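Side-chain contacts in type III effector HopA1 (Pseudomonas syringae pv. tomato str. DC3000, PDB 4RSX), which is a type III secretion effector, probably delivered into plant cells by the bacterium to act on host signalling, and is represented by its large C-terminal portion: residues His41-Ser44 with Asp45-Glu49; Tyr122-Gln125 with Leu126-Met130; Ser180-Leu184 with Asp185-Glu189; His215-Ser218 with Arg219-Ile223; Met232-Leu235 with Ala236-Leu240. All blocks are in the same frame, centred on the assembly; numbering follows the deposited sequence.

Interaction 1 of 5, residues His41-Ser44 with Asp45-Glu49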
loop_
_atom_site.group_PDB
_atom_site.type_symbol
_atom_site.label_atom_id
_atom_site.label_comp_id
_atom_site.label_asym_id
_atom_site.label_seq_id
_atom_site.Cartn_x
_atom_site.Cartn_y
_atom_site.Cartn_z
ATOM N N HIS A 41 -9.128 -5.797 -15.234
ATOM C CA HIS A 41 -8.474 -5.779 -16.534
ATOM C C HIS A 41 -7.795 -4.418 -16.636
ATOM O O HIS A 41 -8.324 -3.428 -16.142
ATOM C CB HIS A 41 -9.498 -5.978 -17.649
ATOM C CG HIS A 41 -8.902 -6.418 -18.949
ATOM N ND1 HIS A 41 -8.567 -5.534 -19.956
ATOM C CD2 HIS A 41 -8.590 -7.652 -19.416
ATOM C CE1 HIS A 41 -8.069 -6.202 -20.982
ATOM N NE2 HIS A 41 -8.072 -7.487 -20.681
ATOM N N PRO A 42 -6.604 -4.368 -17.247
ATOM C CA PRO A 42 -5.870 -3.096 -17.262
ATOM C C PRO A 42 -6.621 -2.001 -18.000
ATOM O O PRO A 42 -7.505 -2.293 -18.823
ATOM C CB PRO A 42 -4.592 -3.431 -18.044
ATOM C CG PRO A 42 -4.472 -4.948 -17.995
ATOM C CD PRO A 42 -5.873 -5.454 -17.930
ATOM N N MET A 43 -6.276 -0.754 -17.698
ATOM C CA MET A 43 -6.716 0.373 -18.504
ATOM C C MET A 43 -6.151 0.214 -19.925
ATOM O O MET A 43 -5.202 -0.544 -20.153
ATOM C CB MET A 43 -6.245 1.690 -17.881
ATOM C CG MET A 43 -4.774 1.968 -18.098
ATOM S SD MET A 43 -4.164 3.453 -17.265
ATOM C CE MET A 43 -4.021 2.847 -15.575
ATOM N N SER A 44 -6.740 0.924 -20.880
ATOM C CA SER A 44 -6.377 0.768 -22.289
ATOM C C SER A 44 -4.959 1.275 -22.579
ATOM O O SER A 44 -4.328 1.903 -21.716
ATOM C CB SER A 44 -7.383 1.517 -23.161
ATOM O OG SER A 44 -7.261 2.919 -22.972
ATOM N N ASP A 45 -4.459 1.008 -23.787
ATOM C CA ASP A 45 -3.145 1.519 -24.203
ATOM C C ASP A 45 -3.037 3.046 -24.128
ATOM O O ASP A 45 -2.045 3.584 -23.619
ATOM C CB ASP A 45 -2.797 1.051 -25.623
ATOM C CG ASP A 45 -2.186 -0.337 -25.651
ATOM O OD1 ASP A 45 -2.273 -0.992 -26.713
ATOM O OD2 ASP A 45 -1.625 -0.776 -24.622
ATOM N N GLU A 46 -4.052 3.738 -24.638
ATOM C CA GLU A 46 -4.080 5.192 -24.591
ATOM C C GLU A 46 -4.146 5.689 -23.160
ATOM O O GLU A 46 -3.547 6.709 -22.822
ATOM C CB GLU A 46 -5.299 5.730 -25.347
ATOM C CG GLU A 46 -5.100 5.865 -26.828
ATOM C CD GLU A 46 -6.380 6.227 -27.541
ATOM O OE1 GLU A 46 -6.901 5.349 -28.271
ATOM O OE2 GLU A 46 -6.866 7.372 -27.354
ATOM N N GLN A 47 -4.910 4.986 -22.329
ATOM C CA GLN A 47 -5.033 5.372 -20.929
ATOM C C GLN A 47 -3.682 5.255 -20.209
ATOM O O GLN A 47 -3.306 6.152 -19.452
ATOM C CB GLN A 47 -6.170 4.592 -20.250
ATOM C CG GLN A 47 -7.562 5.151 -20.638
ATOM C CD GLN A 47 -8.710 4.266 -20.196
ATOM O OE1 GLN A 47 -8.539 3.056 -19.963
ATOM N NE2 GLN A 47 -9.893 4.861 -20.072
ATOM N N GLN A 48 -2.942 4.185 -20.495
ATOM C CA GLN A 48 -1.576 4.008 -19.973
ATOM C C GLN A 48 -0.645 5.143 -20.395
ATOM O O GLN A 48 0.079 5.724 -19.577
ATOM C CB GLN A 48 -1.014 2.645 -20.416
ATOM C CG GLN A 48 -1.808 1.470 -19.830
ATOM C CD GLN A 48 -1.302 0.092 -20.256
ATOM O OE1 GLN A 48 -0.092 -0.149 -20.350
ATOM N NE2 GLN A 48 -2.233 -0.823 -20.496
ATOM N N GLU A 49 -0.689 5.479 -21.678
ATOM C CA GLU A 49 0.128 6.568 -22.186
ATOM C C GLU A 49 -0.229 7.906 -21.542
ATOM O O GLU A 49 0.655 8.695 -21.222
ATOM C CB GLU A 49 0.032 6.636 -23.717
ATOM C CG GLU A 49 0.644 5.407 -24.414
ATOM C CD GLU A 49 2.176 5.393 -24.355
ATOM O OE1 GLU A 49 2.775 6.441 -24.022
ATOM O OE2 GLU A 49 2.783 4.339 -24.646
#
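Ser-44 and Gln-47 hold each other in a capping box at the start of helix 45-58. Ser-44, as N-cap, takes a hydrogen bond on OG from the backbone N of Gln-47 (3.2 Å), and Gln-47 answers by accepting the backbone N-H of Ser-44 on OE1 at 2.9 Å, a nearly straight bond of 168°. With chi1 of 68°, the Ser-44 hydroxyl is tucked between its own N and carbonyl carbon, where it can face the first turn; the short side chain suits this because the amide N-H groups there have no preceding helical carbonyl. A weak bond from Ser-44 OG to Gln-47 OE1 adds to the box.

A second glutamine ties down the approach. Gln-48 sends NE2 to Met-43 O at 3.0 Å; the acceptor lies in the plane of the amide, while the donor is tilted from the carbonyl plane of Met-43. The first regular backbone bond of the turn, from Gln-48 N to Ser-44 O, closes beside it.

Aliphatic packing is supplied by Met-43, whose CG rests 3.5 Å from Gln-48 CG. Its SD lies against the backbone of the first turn, 3.5 Å from Gln-48 N, and the bend at chi3 (77°) carries CE onward.

This junction ends the loop after helix 26-35. Met-43 CE packs on Ala-123 of helix 123-136, Gln-48 touches the loop at Pro-148 and Ala-149, and Glu-49 forms a salt bridge with Lys-93.

Interaction 2 of 5, residues Tyr122-Gln125 with Leu126-Met130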
loop_
_atom_site.group_PDB
_atom_site.type_symbol
_atom_site.label_atom_id
_atom_site.label_comp_id
_atom_site.label_asym_id
_atom_site.label_seq_id
_atom_site.Cartn_x
_atom_site.Cartn_y
_atom_site.Cartn_z
ATOM N N TYR A 122 -9.429 5.263 -13.665
ATOM C CA TYR A 122 -9.308 6.473 -12.853
ATOM C C TYR A 122 -7.938 6.655 -12.216
ATOM O O TYR A 122 -7.751 7.568 -11.421
ATOM C CB TYR A 122 -10.407 6.515 -11.792
ATOM C CG TYR A 122 -11.737 6.865 -12.390
ATOM C CD1 TYR A 122 -12.073 8.193 -12.654
ATOM C CD2 TYR A 122 -12.640 5.879 -12.738
ATOM C CE1 TYR A 122 -13.285 8.525 -13.231
ATOM C CE2 TYR A 122 -13.859 6.201 -13.305
ATOM C CZ TYR A 122 -14.173 7.521 -13.550
ATOM O OH TYR A 122 -15.383 7.836 -14.125
ATOM N N ALA A 123 -6.979 5.799 -12.561
ATOM C CA ALA A 123 -5.649 5.878 -11.942
ATOM C C ALA A 123 -4.996 7.248 -12.103
ATOM O O ALA A 123 -4.446 7.801 -11.142
ATOM C CB ALA A 123 -4.743 4.784 -12.466
ATOM N N THR A 124 -5.074 7.804 -13.308
ATOM C CA THR A 124 -4.468 9.095 -13.597
ATOM C C THR A 124 -5.064 10.189 -12.713
ATOM O O THR A 124 -4.336 10.979 -12.103
ATOM C CB THR A 124 -4.621 9.445 -15.095
ATOM O OG1 THR A 124 -3.860 8.510 -15.872
ATOM C CG2 THR A 124 -4.106 10.829 -15.385
ATOM N N GLN A 125 -6.388 10.233 -12.647
ATOM C CA GLN A 125 -7.075 11.171 -11.767
ATOM C C GLN A 125 -6.632 11.001 -10.315
ATOM O O GLN A 125 -6.379 11.989 -9.621
ATOM C CB GLN A 125 -8.596 10.989 -11.860
ATOM C CG GLN A 125 -9.247 11.656 -13.052
ATOM C CD GLN A 125 -10.738 11.894 -12.841
ATOM O OE1 GLN A 125 -11.566 11.496 -13.661
ATOM N NE2 GLN A 125 -11.081 12.562 -11.745
ATOM N N LEU A 126 -6.557 9.756 -9.847
ATOM C CA LEU A 126 -6.124 9.515 -8.468
ATOM C C LEU A 126 -4.713 10.049 -8.259
ATOM O O LEU A 126 -4.427 10.690 -7.234
ATOM C CB LEU A 126 -6.175 8.025 -8.127
ATOM C CG LEU A 126 -5.605 7.623 -6.762
ATOM C CD1 LEU A 126 -6.339 8.355 -5.662
ATOM C CD2 LEU A 126 -5.722 6.125 -6.554
ATOM N N THR A 127 -3.841 9.807 -9.241
ATOM C CA THR A 127 -2.437 10.192 -9.106
ATOM C C THR A 127 -2.319 11.710 -8.954
ATOM O O THR A 127 -1.550 12.206 -8.126
ATOM C CB THR A 127 -1.595 9.682 -10.291
ATOM O OG1 THR A 127 -1.594 8.250 -10.268
ATOM C CG2 THR A 127 -0.155 10.168 -10.186
ATOM N N ARG A 128 -3.113 12.435 -9.738
ATOM C CA ARG A 128 -3.186 13.887 -9.641
ATOM C C ARG A 128 -3.624 14.325 -8.251
ATOM O O ARG A 128 -3.037 15.233 -7.666
ATOM C CB ARG A 128 -4.188 14.431 -10.668
ATOM C CG ARG A 128 -3.768 14.256 -12.125
ATOM C CD ARG A 128 -4.615 15.147 -13.046
ATOM N NE ARG A 128 -4.458 14.772 -14.449
ATOM C CZ ARG A 128 -3.732 15.455 -15.332
ATOM N NH1 ARG A 128 -3.102 16.568 -14.960
ATOM N NH2 ARG A 128 -3.643 15.030 -16.592
ATOM N N ALA A 129 -4.681 13.697 -7.740
ATOM C CA ALA A 129 -5.171 14.012 -6.409
ATOM C C ALA A 129 -4.117 13.697 -5.343
ATOM O O ALA A 129 -3.982 14.431 -4.365
ATOM C CB ALA A 129 -6.467 13.265 -6.127
ATOM N N MET A 130 -3.376 12.603 -5.525
ATOM C CA MET A 130 -2.331 12.237 -4.566
ATOM C C MET A 130 -1.231 13.293 -4.542
ATOM O O MET A 130 -0.773 13.694 -3.471
ATOM C CB MET A 130 -1.747 10.854 -4.887
ATOM C CG MET A 130 -2.699 9.711 -4.554
ATOM S SD MET A 130 -2.119 8.122 -5.193
ATOM C CE MET A 130 -0.698 7.881 -4.120
#
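Thr-124 and Arg-128 lie side by side one turn apart, their side chains pointing the same way, with Thr-124 CG2 4.1 Å from Arg-128 NE. The methyl comes at the guanidinium obliquely. Arg-128 CG passes 3.3 Å from Thr-124 O, and the chain, extended from CG to NE, then runs outward from the helix beside Thr-124. Thr-127 holds its hydroxyl beside its own backbone N (chi1 -65°) and donates it to Ala-123 O at 3.0 Å, from above the carbonyl plane. The same oxygen also accepts Thr-127 N at 2.8 Å, so two donors from a single residue grip it.

This is the first turn of helix 123-136, with Tyr-122 at the N-cap; Tyr-122 O receives Leu-126 N at 2.9 Å. Threonine suits the buried position 127 because the backbone bond satisfies its hydroxyl, leaving the methyl for apolar packing.

Around the Tyr-122 ring, Gln-125 CD comes in at the edge, in plane. Leu-126, directed off the opening residues, meets Leu-176 and Ala-158, as a branched apolar chain suits a buried face between helix 166-180 and strand 158-162. Thr-124 and Thr-127 both pack on Phe-51 of helix 45-58.

Interaction 3 of 5, residues Ser180-Leu184 with Asp185-Glu189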
loop_
_atom_site.group_PDB
_atom_site.type_symbol
_atom_site.label_atom_id
_atom_site.label_comp_id
_atom_site.label_asym_id
_atom_site.label_seq_id
_atom_site.Cartn_x
_atom_site.Cartn_y
_atom_site.Cartn_z
ATOM N N SER A 180 -10.817 14.496 -5.274
ATOM C CA SER A 180 -10.252 13.808 -6.436
ATOM C C SER A 180 -11.110 13.959 -7.690
ATOM O O SER A 180 -10.604 13.852 -8.812
ATOM C CB SER A 180 -10.033 12.322 -6.145
ATOM O OG SER A 180 -11.268 11.630 -6.033
ATOM N N GLY A 181 -12.407 14.194 -7.503
ATOM C CA GLY A 181 -13.326 14.259 -8.626
ATOM C C GLY A 181 -13.667 12.878 -9.166
ATOM O O GLY A 181 -14.376 12.749 -10.170
ATOM N N ILE A 182 -13.161 11.842 -8.500
ATOM C CA ILE A 182 -13.439 10.472 -8.903
ATOM C C ILE A 182 -14.788 10.042 -8.335
ATOM O O ILE A 182 -15.042 10.212 -7.145
ATOM C CB ILE A 182 -12.337 9.526 -8.412
ATOM C CG1 ILE A 182 -11.000 9.897 -9.046
ATOM C CG2 ILE A 182 -12.678 8.074 -8.710
ATOM C CD1 ILE A 182 -9.852 9.130 -8.453
ATOM N N PRO A 183 -15.664 9.482 -9.190
ATOM C CA PRO A 183 -16.988 9.083 -8.692
ATOM C C PRO A 183 -16.887 7.994 -7.635
ATOM O O PRO A 183 -16.067 7.085 -7.761
ATOM C CB PRO A 183 -17.700 8.543 -9.939
ATOM C CG PRO A 183 -16.602 8.240 -10.951
ATOM C CD PRO A 183 -15.487 9.217 -10.634
ATOM N N LEU A 184 -17.728 8.077 -6.616
ATOM C CA LEU A 184 -17.654 7.151 -5.494
ATOM C C LEU A 184 -17.817 5.693 -5.898
ATOM O O LEU A 184 -17.225 4.801 -5.280
ATOM C CB LEU A 184 -18.681 7.534 -4.428
ATOM C CG LEU A 184 -18.427 8.902 -3.791
ATOM C CD1 LEU A 184 -19.524 9.266 -2.796
ATOM C CD2 LEU A 184 -17.051 8.947 -3.119
ATOM N N ASP A 185 -18.605 5.447 -6.942
ATOM C CA ASP A 185 -18.791 4.087 -7.440
ATOM C C ASP A 185 -17.523 3.545 -8.118
ATOM O O ASP A 185 -17.406 2.341 -8.351
ATOM C CB ASP A 185 -20.022 3.986 -8.377
ATOM C CG ASP A 185 -19.814 4.683 -9.750
ATOM O OD1 ASP A 185 -19.024 4.171 -10.593
ATOM O OD2 ASP A 185 -20.476 5.726 -10.008
ATOM N N ALA A 186 -16.568 4.425 -8.421
ATOM C CA ALA A 186 -15.367 3.989 -9.128
ATOM C C ALA A 186 -14.266 3.504 -8.182
ATOM O O ALA A 186 -13.230 2.993 -8.636
ATOM C CB ALA A 186 -14.848 5.086 -10.058
ATOM N N PHE A 187 -14.475 3.678 -6.878
ATOM C CA PHE A 187 -13.579 3.082 -5.893
ATOM C C PHE A 187 -13.874 1.588 -5.803
ATOM O O PHE A 187 -15.023 1.161 -5.962
ATOM C CB PHE A 187 -13.720 3.780 -4.538
ATOM C CG PHE A 187 -13.110 5.160 -4.516
ATOM C CD1 PHE A 187 -13.799 6.250 -5.033
ATOM C CD2 PHE A 187 -11.829 5.362 -4.003
ATOM C CE1 PHE A 187 -13.234 7.526 -5.032
ATOM C CE2 PHE A 187 -11.257 6.631 -3.993
ATOM C CZ PHE A 187 -11.964 7.717 -4.512
ATOM N N VAL A 188 -12.833 0.793 -5.585
ATOM C CA VAL A 188 -12.949 -0.658 -5.668
ATOM C C VAL A 188 -13.158 -1.273 -4.284
ATOM O O VAL A 188 -12.350 -1.050 -3.380
ATOM C CB VAL A 188 -11.671 -1.253 -6.297
ATOM C CG1 VAL A 188 -11.673 -2.781 -6.212
ATOM C CG2 VAL A 188 -11.531 -0.791 -7.747
ATOM N N GLU A 189 -14.234 -2.038 -4.107
ATOM C CA GLU A 189 -14.448 -2.723 -2.832
ATOM C C GLU A 189 -13.462 -3.870 -2.667
ATOM O O GLU A 189 -13.690 -4.975 -3.175
ATOM C CB GLU A 189 -15.865 -3.278 -2.726
ATOM C CG GLU A 189 -16.163 -3.852 -1.338
ATOM C CD GLU A 189 -16.008 -2.805 -0.245
ATOM O OE1 GLU A 189 -15.070 -2.906 0.583
ATOM O OE2 GLU A 189 -16.832 -1.866 -0.208
#
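Ile-182 and Phe-187 meet at about a right angle, the CG2 methyl of Ile-182 lying 3.8 Å from CE1 of the Phe-187 ring and approaching it obliquely. That same methyl also touches Ala-186 CB at 3.9 Å, and Pro-183 CG reaches Ala-186 CB at 3.7 Å. Alanine fits here because a small methyl can sit against both the proline ring and the isoleucine branch.

The backbone sets these groups in place. Ala-186 N donates to Pro-183 O at 2.8 Å, from well above the carbonyl plane, an i to i+3 bond in keeping with the short 3-10 segment; a weak bond from Phe-187 N to Leu-184 O follows it. Leu-184 O also lies at the edge of the Phe-187 ring, near its plane.

Farther out, Gly-181 leaves helix 166-180 with positive phi (77°), a conformation that favours glycine. Ser-180 OG bridges this bend by accepting Ile-182 N at 3.1 Å, an ST turn that holds this backbone N as the chain leaves the helix. Ile-182 packs on Gln-125 and Leu-126 of helix 123-136.

Side chains thus meet by van der Waals packing while backbone bonds and the ST turn fix the geometry; Lys-177, in a cation-pi contact with Phe-187, would probably add electrostatic attraction.

Interaction 4 of 5, residues His215-Ser218 with Arg219-Ile223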
loop_
_atom_site.group_PDB
_atom_site.type_symbol
_atom_site.label_atom_id
_atom_site.label_comp_id
_atom_site.label_asym_id
_atom_site.label_seq_id
_atom_site.Cartn_x
_atom_site.Cartn_y
_atom_site.Cartn_z
ATOM N N HIS A 215 3.667 -4.659 3.986
ATOM C CA HIS A 215 2.606 -5.105 4.882
ATOM C C HIS A 215 2.322 -6.613 4.802
ATOM O O HIS A 215 2.187 -7.283 5.842
ATOM C CB HIS A 215 1.327 -4.315 4.616
ATOM C CG HIS A 215 0.140 -4.848 5.338
ATOM N ND1 HIS A 215 -0.154 -4.510 6.644
ATOM C CD2 HIS A 215 -0.819 -5.724 4.952
ATOM C CE1 HIS A 215 -1.247 -5.145 7.023
ATOM N NE2 HIS A 215 -1.670 -5.888 6.018
ATOM N N GLY A 216 2.235 -7.141 3.580
ATOM C CA GLY A 216 2.020 -8.568 3.361
ATOM C C GLY A 216 3.079 -9.480 3.970
ATOM O O GLY A 216 2.747 -10.476 4.634
ATOM N N MET A 217 4.352 -9.159 3.756
ATOM C CA MET A 217 5.412 -10.033 4.244
ATOM C C MET A 217 5.543 -9.937 5.758
ATOM O O MET A 217 5.826 -10.943 6.427
ATOM C CB MET A 217 6.757 -9.747 3.543
ATOM C CG MET A 217 7.883 -10.750 3.891
ATOM S SD MET A 217 7.488 -12.515 3.581
ATOM C CE MET A 217 7.746 -12.613 1.814
ATOM N N SER A 218 5.324 -8.741 6.308
ATOM C CA SER A 218 5.436 -8.579 7.755
ATOM C C SER A 218 4.358 -9.374 8.489
ATOM O O SER A 218 4.645 -10.045 9.489
ATOM C CB SER A 218 5.413 -7.106 8.180
ATOM O OG SER A 218 4.119 -6.549 8.079
ATOM N N ARG A 219 3.123 -9.318 7.996
ATOM C CA ARG A 219 2.052 -10.048 8.664
ATOM C C ARG A 219 2.176 -11.539 8.361
ATOM O O ARG A 219 1.784 -12.365 9.182
ATOM C CB ARG A 219 0.663 -9.527 8.259
ATOM C CG ARG A 219 0.453 -8.018 8.438
ATOM C CD ARG A 219 1.041 -7.520 9.733
ATOM N NE ARG A 219 0.404 -6.294 10.195
ATOM C CZ ARG A 219 0.919 -5.071 10.082
ATOM N NH1 ARG A 219 0.242 -4.032 10.547
ATOM N NH2 ARG A 219 2.100 -4.882 9.507
ATOM N N ALA A 220 2.722 -11.882 7.188
ATOM C CA ALA A 220 2.957 -13.290 6.855
ATOM C C ALA A 220 3.863 -13.896 7.918
ATOM O O ALA A 220 3.674 -15.049 8.351
ATOM C CB ALA A 220 3.603 -13.430 5.464
ATOM N N GLU A 221 4.841 -13.104 8.352
ATOM C CA GLU A 221 5.863 -13.603 9.262
ATOM C C GLU A 221 5.354 -13.718 10.698
ATOM O O GLU A 221 5.787 -14.592 11.448
ATOM C CB GLU A 221 7.174 -12.801 9.106
ATOM C CG GLU A 221 7.883 -13.185 7.781
ATOM C CD GLU A 221 9.055 -12.285 7.395
ATOM O OE1 GLU A 221 9.867 -12.702 6.530
ATOM O OE2 GLU A 221 9.165 -11.163 7.937
ATOM N N VAL A 222 4.400 -12.862 11.064
ATOM C CA VAL A 222 3.681 -13.027 12.324
ATOM C C VAL A 222 3.008 -14.416 12.350
ATOM O O VAL A 222 3.040 -15.129 13.370
ATOM C CB VAL A 222 2.613 -11.917 12.507
ATOM C CG1 VAL A 222 1.694 -12.227 13.675
ATOM C CG2 VAL A 222 3.273 -10.557 12.700
ATOM N N ILE A 223 2.402 -14.793 11.226
ATOM C CA ILE A 223 1.706 -16.073 11.126
ATOM C C ILE A 223 2.682 -17.246 11.256
ATOM O O ILE A 223 2.393 -18.219 11.958
ATOM C CB ILE A 223 0.931 -16.193 9.792
ATOM C CG1 ILE A 223 -0.236 -15.202 9.759
ATOM C CG2 ILE A 223 0.407 -17.619 9.594
ATOM C CD1 ILE A 223 -0.884 -15.080 8.388
#
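His-215 swings its ring away from its backbone N (chi1 171°) and Arg-219 folds back at chi2 (-42°), which brings the arginine chain across the imidazole at about a right angle. Arg-219 CG lies over one face of the His-215 ring, a CH-pi contact 3.9 Å from the centroid. Farther along, His-215 ND1 sits above the centre of the guanidinium, whose plane is turned 52° from the ring, so the two groups do not stack flat.

Ser-218 meets the guanidinium at its edge instead: Arg-219 NH2 donates to Ser-218 OG at 3.0 Å, in the guanidinium plane. Ser-218 OG in turn donates a hydrogen bond to His-215 O at 3.0 Å, and Arg-219 N reaches that oxygen from the same face. A small hydroxyl suits the place, since it both accepts and donates within one turn.

The buried arginine is satisfied further by Pro-252 O at NE and Glu-206 O at NH1, with Tyr-247 giving a cation-pi contact. On the other flank Met-217 SD passes 3.8 Å from Glu-221 OE1, while Glu-221 forms salt bridges with Arg-213 and Arg-26.

The i to i+4 pairings His-215/Arg-219 and Met-217/Glu-221 are a feature of alpha-helices; helix 215-228 packs against helices 2-19, 26-35 and 234-245.

Interaction 5 of 5, residues Met232-Leu235 with Ala236-Leu240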
loop_
_atom_site.group_PDB
_atom_site.type_symbol
_atom_site.label_atom_id
_atom_site.label_comp_id
_atom_site.label_asym_id
_atom_site.label_seq_id
_atom_site.Cartn_x
_atom_site.Cartn_y
_atom_site.Cartn_z
ATOM N N MET A 232 -0.452 -23.769 23.241
ATOM C CA MET A 232 -1.631 -22.909 23.378
ATOM C C MET A 232 -2.519 -23.014 22.130
ATOM O O MET A 232 -2.052 -23.492 21.091
ATOM C CB MET A 232 -1.210 -21.456 23.651
ATOM C CG MET A 232 0.278 -21.201 23.492
ATOM S SD MET A 232 0.796 -19.672 24.300
ATOM C CE MET A 232 -0.380 -18.498 23.606
ATOM N N PRO A 233 -3.809 -22.615 22.242
ATOM C CA PRO A 233 -4.692 -22.603 21.062
ATOM C C PRO A 233 -4.097 -21.740 19.949
ATOM O O PRO A 233 -3.341 -20.797 20.253
ATOM C CB PRO A 233 -5.981 -21.951 21.585
ATOM C CG PRO A 233 -5.984 -22.258 23.061
ATOM C CD PRO A 233 -4.527 -22.254 23.483
ATOM N N PHE A 234 -4.417 -22.060 18.695
ATOM C CA PHE A 234 -3.866 -21.344 17.551
ATOM C C PHE A 234 -4.281 -19.874 17.600
ATOM O O PHE A 234 -3.481 -18.982 17.315
ATOM C CB PHE A 234 -4.310 -22.011 16.246
ATOM C CG PHE A 234 -3.705 -21.396 15.012
ATOM C CD1 PHE A 234 -4.507 -21.020 13.943
ATOM C CD2 PHE A 234 -2.332 -21.169 14.928
ATOM C CE1 PHE A 234 -3.956 -20.447 12.793
ATOM C CE2 PHE A 234 -1.771 -20.581 13.776
ATOM C CZ PHE A 234 -2.591 -20.224 12.711
ATOM N N LEU A 235 -5.523 -19.629 18.004
ATOM C CA LEU A 235 -6.032 -18.270 18.159
ATOM C C LEU A 235 -5.184 -17.439 19.137
ATOM O O LEU A 235 -4.826 -16.289 18.847
ATOM C CB LEU A 235 -7.495 -18.309 18.613
ATOM C CG LEU A 235 -8.119 -16.947 18.898
ATOM C CD1 LEU A 235 -7.938 -16.026 17.695
ATOM C CD2 LEU A 235 -9.605 -17.086 19.257
ATOM N N ALA A 236 -4.869 -18.023 20.291
ATOM C CA ALA A 236 -4.003 -17.365 21.268
ATOM C C ALA A 236 -2.563 -17.192 20.750
ATOM O O ALA A 236 -1.904 -16.194 21.056
ATOM C CB ALA A 236 -4.012 -18.127 22.593
ATOM N N ARG A 237 -2.073 -18.157 19.977
ATOM C CA ARG A 237 -0.721 -18.049 19.417
ATOM C C ARG A 237 -0.608 -16.880 18.424
ATOM O O ARG A 237 0.334 -16.104 18.488
ATOM C CB ARG A 237 -0.268 -19.380 18.794
ATOM C CG ARG A 237 0.097 -20.473 19.828
ATOM C CD ARG A 237 0.582 -21.758 19.159
ATOM N NE ARG A 237 -0.509 -22.657 18.780
ATOM C CZ ARG A 237 -0.588 -23.293 17.610
ATOM N NH1 ARG A 237 -1.613 -24.099 17.354
ATOM N NH2 ARG A 237 0.353 -23.126 16.691
ATOM N N LEU A 238 -1.602 -16.731 17.550
ATOM C CA LEU A 238 -1.689 -15.576 16.656
ATOM C C LEU A 238 -1.648 -14.245 17.400
ATOM O O LEU A 238 -0.846 -13.361 17.072
ATOM C CB LEU A 238 -2.976 -15.644 15.846
ATOM C CG LEU A 238 -2.907 -16.576 14.647
ATOM C CD1 LEU A 238 -4.304 -16.811 14.061
ATOM C CD2 LEU A 238 -1.972 -15.994 13.607
ATOM N N LYS A 239 -2.524 -14.098 18.389
ATOM C CA LYS A 239 -2.564 -12.893 19.203
ATOM C C LYS A 239 -1.249 -12.665 19.932
ATOM O O LYS A 239 -0.769 -11.532 20.018
ATOM C CB LYS A 239 -3.723 -12.964 20.198
ATOM C CG LYS A 239 -5.085 -12.954 19.513
ATOM C CD LYS A 239 -6.214 -12.707 20.518
ATOM C CE LYS A 239 -7.562 -12.580 19.809
ATOM N NZ LYS A 239 -7.761 -11.236 19.218
ATOM N N LEU A 240 -0.661 -13.734 20.454
ATOM C CA LEU A 240 0.633 -13.624 21.127
ATOM C C LEU A 240 1.721 -13.247 20.130
ATOM O O LEU A 240 2.566 -12.414 20.421
ATOM C CB LEU A 240 1.005 -14.942 21.790
ATOM C CG LEU A 240 1.663 -14.892 23.163
ATOM C CD1 LEU A 240 2.971 -14.108 23.124
ATOM C CD2 LEU A 240 0.693 -14.310 24.200
HETATM O O HOH W 1 -2.677 -26.363 19.526
#
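Arg-237 turns back over the start of its own helix and gathers the close contacts of this turn. Bent at chi3 (-86°), it brings NE to Met-232 O at 2.9 Å, the donor standing above the carbonyl plane while the oxygen stays near the guanidinium plane. One guanidinium face lies against Phe-234, with CD2 of the ring above it towards the rim and the two planes 53° apart; Arg-237 NH1 is 3.6 Å from Phe-234 CB. The long arginine suits this place because its carbon shaft packs through CG on Met-232 CG at 3.7 Å while its flat end reaches a carbonyl before the helix. NH2 donates a hydrogen bond to Ala-226 O of helix 215-228.

The buried apolar pair is Phe-234 and Leu-238. The CD1 methyl of Leu-238 sits over one face of the Phe-234 ring, a CH-pi contact 4.2 Å from the centroid, offset towards the rim. Burial befits such large apolar side chains. Pro-233 O, at the N-cap, accepts Arg-237 N at 2.9 Å, in the carbonyl plane.

The outer side is more exposed and looser. Met-232 CE, resting on Ala-236, only brushes the exposed Leu-240 at CG (4.2 Å), and the exposed Leu-235 runs alongside Lys-239, its CD1 4.1 Å from Lys-239 CE. A water makes weak bonds with Met-232 O and Arg-237 NH1.

The turn opens helix 234-245. Phe-234 packs on Leu-227 of helix 215-228 and Lys-16 of helix 2-19, Leu-238 on His-12, and Lys-239 forms a salt bridge with Asp-250.

Overall arrangement
Interactions 2 and 4 are the buried contacts, each within a helix; interactions 1, 3 and 5 are partly buried. Interactions 1, 2 and 3 form one connected group: Met-43 packs on Ala-123, and Tyr-122 touches Pro-183 and Ala-186. Interactions 4 and 5 belong to successive helices that meet through Ile-223 and Leu-238, and interaction 4 lies across the chain's centre from interactions 1 and 2. Chemistry follows place: serine and one glutamine cap the helix in interaction 1, while a second glutamine holds the preceding loop; in interaction 2 a backbone carbonyl of its own helix satisfies a buried threonine hydroxyl; turn bonds and apolar groups shape interaction 3; folded-back arginines, one buried and one partly exposed, distinguish interactions 4 and 5.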